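Long-range contact in Fe-S binding reductase, putative (PDB 2D4P), which is of unknown function but belongs to the GNAT-type acetyltransferase clan and may therefore transfer acyl groups: residues A50-V55 with V63-I68. Sequence-based numbering, arbitrary orientation.
Sequences ALAQAV and VLVTRI
Strands 50-55 and 63-68 pair antiparallel, their N-to-C directions at 157°, and the register slips by one residue after Leu51. Leu51 O receives two backbone donors: Arg67 N on a lone pair in the carbonyl plane, and Thr66 N at 2.8 Å in a bent, weak bond (125° at the hydrogen). Leu51 N returns a straighter bond to Arg67 O at 2.7 Å. Beyond the slip, Gln53 and Leu64 exchange regular backbone bonds, Leu64 N reaching Gln53 O at 2.9 Å. Ala50, Ala52, Val63, Val65 and Ile68 pack as a buried row, Ala52 CB 3.9 Å from Val63 CG1, which thins out at exposed Ala54; helix 73-89 covers Ala50, Val63 and Ile68. On the other face Leu51 is buried against Phe6 and Phe31, whereas Thr66 is exposed. Gln53, CG wedged between its own backbone N and carbonyl carbon (chi1 67°), reaches obliquely so that NE2 donates to Thr66 OG1 at 3.3 Å, in the amide plane. An alanine here would lose the amide and would probably loosen the tie to Thr66. Arg67 leaves for Glu69 (salt bridge) and the carbonyls of Arg21 and Ala18 (hydrogen bonds). Thr66 and Arg67 both facing Leu51 is a classic beta bulge, here in a hairpin of a GNAT-like mixed sheet.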
loop_
_atom_site.group_PDB
_atom_site.type_symbol
_atom_site.label_atom_id
_atom_site.label_comp_id
_atom_site.label_asym_id
_atom_site.label_seq_id
_atom_site.Cartn_x
_atom_site.Cartn_y
_atom_site.Cartn_z
ATOM N N ALA A 50 -1.730 1.531 3.502
ATOM C CA ALA A 50 -0.895 0.924 2.473
ATOM C C ALA A 50 0.362 0.385 3.143
ATOM O O ALA A 50 1.025 1.108 3.873
ATOM C CB ALA A 50 -0.522 1.930 1.398
ATOM N N LEU A 51 0.649 -0.899 2.907
ATOM C CA LEU A 51 1.886 -1.538 3.355
ATOM C C LEU A 51 2.756 -1.678 2.134
ATOM O O LEU A 51 2.382 -2.354 1.201
ATOM C CB LEU A 51 1.603 -2.919 3.931
ATOM C CG LEU A 51 0.550 -2.944 5.021
ATOM C CD1 LEU A 51 0.491 -4.356 5.563
ATOM C CD2 LEU A 51 0.786 -1.916 6.129
ATOM N N ALA A 52 3.874 -0.981 2.140
ATOM C CA ALA A 52 4.781 -0.924 0.996
ATOM C C ALA A 52 6.237 -0.961 1.449
ATOM O O ALA A 52 6.568 -0.594 2.569
ATOM C CB ALA A 52 4.514 0.297 0.134
ATOM N N GLN A 53 7.108 -1.415 0.552
ATOM C CA GLN A 53 8.517 -1.617 0.887
ATOM C C GLN A 53 9.390 -1.571 -0.339
ATOM O O GLN A 53 8.942 -1.867 -1.461
ATOM C CB GLN A 53 8.730 -2.970 1.614
ATOM C CG GLN A 53 8.451 -4.171 0.724
ATOM C CD GLN A 53 8.538 -5.481 1.518
ATOM O OE1 GLN A 53 9.621 -5.825 2.010
ATOM N NE2 GLN A 53 7.410 -6.158 1.680
ATOM N N ALA A 54 10.655 -1.215 -0.106
ATOM C CA ALA A 54 11.651 -1.191 -1.156
ATOM C C ALA A 54 12.258 -2.537 -1.404
ATOM O O ALA A 54 12.629 -3.260 -0.453
ATOM C CB ALA A 54 12.750 -0.185 -0.842
ATOM N N VAL A 55 12.342 -2.875 -2.688
ATOM C CA VAL A 55 12.942 -4.118 -3.156
ATOM C C VAL A 55 14.020 -3.772 -4.188
ATOM O O VAL A 55 13.705 -3.182 -5.223
ATOM C CB VAL A 55 11.915 -5.022 -3.814
ATOM C CG1 VAL A 55 12.585 -6.328 -4.340
ATOM C CG2 VAL A 55 10.762 -5.345 -2.836
ATOM N N VAL A 63 9.497 0.123 -5.328
ATOM C CA VAL A 63 8.658 0.050 -4.156
ATOM C C VAL A 63 7.442 -0.794 -4.501
ATOM O O VAL A 63 6.694 -0.474 -5.411
ATOM C CB VAL A 63 8.282 1.462 -3.630
ATOM C CG1 VAL A 63 7.058 1.349 -2.682
ATOM C CG2 VAL A 63 9.473 2.056 -2.893
ATOM N N LEU A 64 7.295 -1.928 -3.810
ATOM C CA LEU A 64 6.146 -2.787 -3.965
ATOM C C LEU A 64 5.127 -2.530 -2.871
ATOM O O LEU A 64 5.449 -2.543 -1.672
ATOM C CB LEU A 64 6.593 -4.242 -3.897
ATOM C CG LEU A 64 5.552 -5.299 -4.220
ATOM C CD1 LEU A 64 4.936 -5.167 -5.634
ATOM C CD2 LEU A 64 6.220 -6.687 -4.030
ATOM N N VAL A 65 3.903 -2.266 -3.294
ATOM C CA VAL A 65 2.781 -2.137 -2.368
ATOM C C VAL A 65 2.228 -3.553 -2.157
ATOM O O VAL A 65 1.518 -4.100 -2.998
ATOM C CB VAL A 65 1.678 -1.194 -2.902
ATOM C CG1 VAL A 65 0.593 -1.041 -1.850
ATOM C CG2 VAL A 65 2.220 0.165 -3.311
ATOM N N THR A 66 2.581 -4.108 -1.028
ATOM C CA THR A 66 2.237 -5.424 -0.608
ATOM C C THR A 66 0.765 -5.547 -0.330
ATOM O O THR A 66 0.133 -6.583 -0.600
ATOM C CB THR A 66 3.117 -5.711 0.684
ATOM O OG1 THR A 66 4.509 -5.511 0.318
ATOM C CG2 THR A 66 2.990 -7.081 1.065
ATOM N N ARG A 67 0.203 -4.487 0.249
ATOM C CA ARG A 67 -1.191 -4.448 0.591
ATOM C C ARG A 67 -1.722 -3.035 0.614
ATOM O O ARG A 67 -1.080 -2.146 1.170
ATOM C CB ARG A 67 -1.420 -5.072 1.972
ATOM C CG ARG A 67 -2.876 -5.229 2.278
ATOM C CD ARG A 67 -3.126 -6.115 3.439
ATOM N NE ARG A 67 -4.558 -6.266 3.676
ATOM C CZ ARG A 67 -5.037 -6.831 4.764
ATOM N NH1 ARG A 67 -4.192 -7.274 5.690
ATOM N NH2 ARG A 67 -6.354 -6.917 4.941
ATOM N N ILE A 68 -2.925 -2.860 0.087
ATOM C CA ILE A 68 -3.609 -1.575 0.220
ATOM C C ILE A 68 -5.080 -1.858 0.509
ATOM O O ILE A 68 -5.687 -2.756 -0.087
ATOM C CB ILE A 68 -3.381 -0.666 -1.014
ATOM C CG1 ILE A 68 -3.932 0.740 -0.720
ATOM C CG2 ILE A 68 -4.009 -1.227 -2.296
ATOM C CD1 ILE A 68 -3.621 1.773 -1.839
#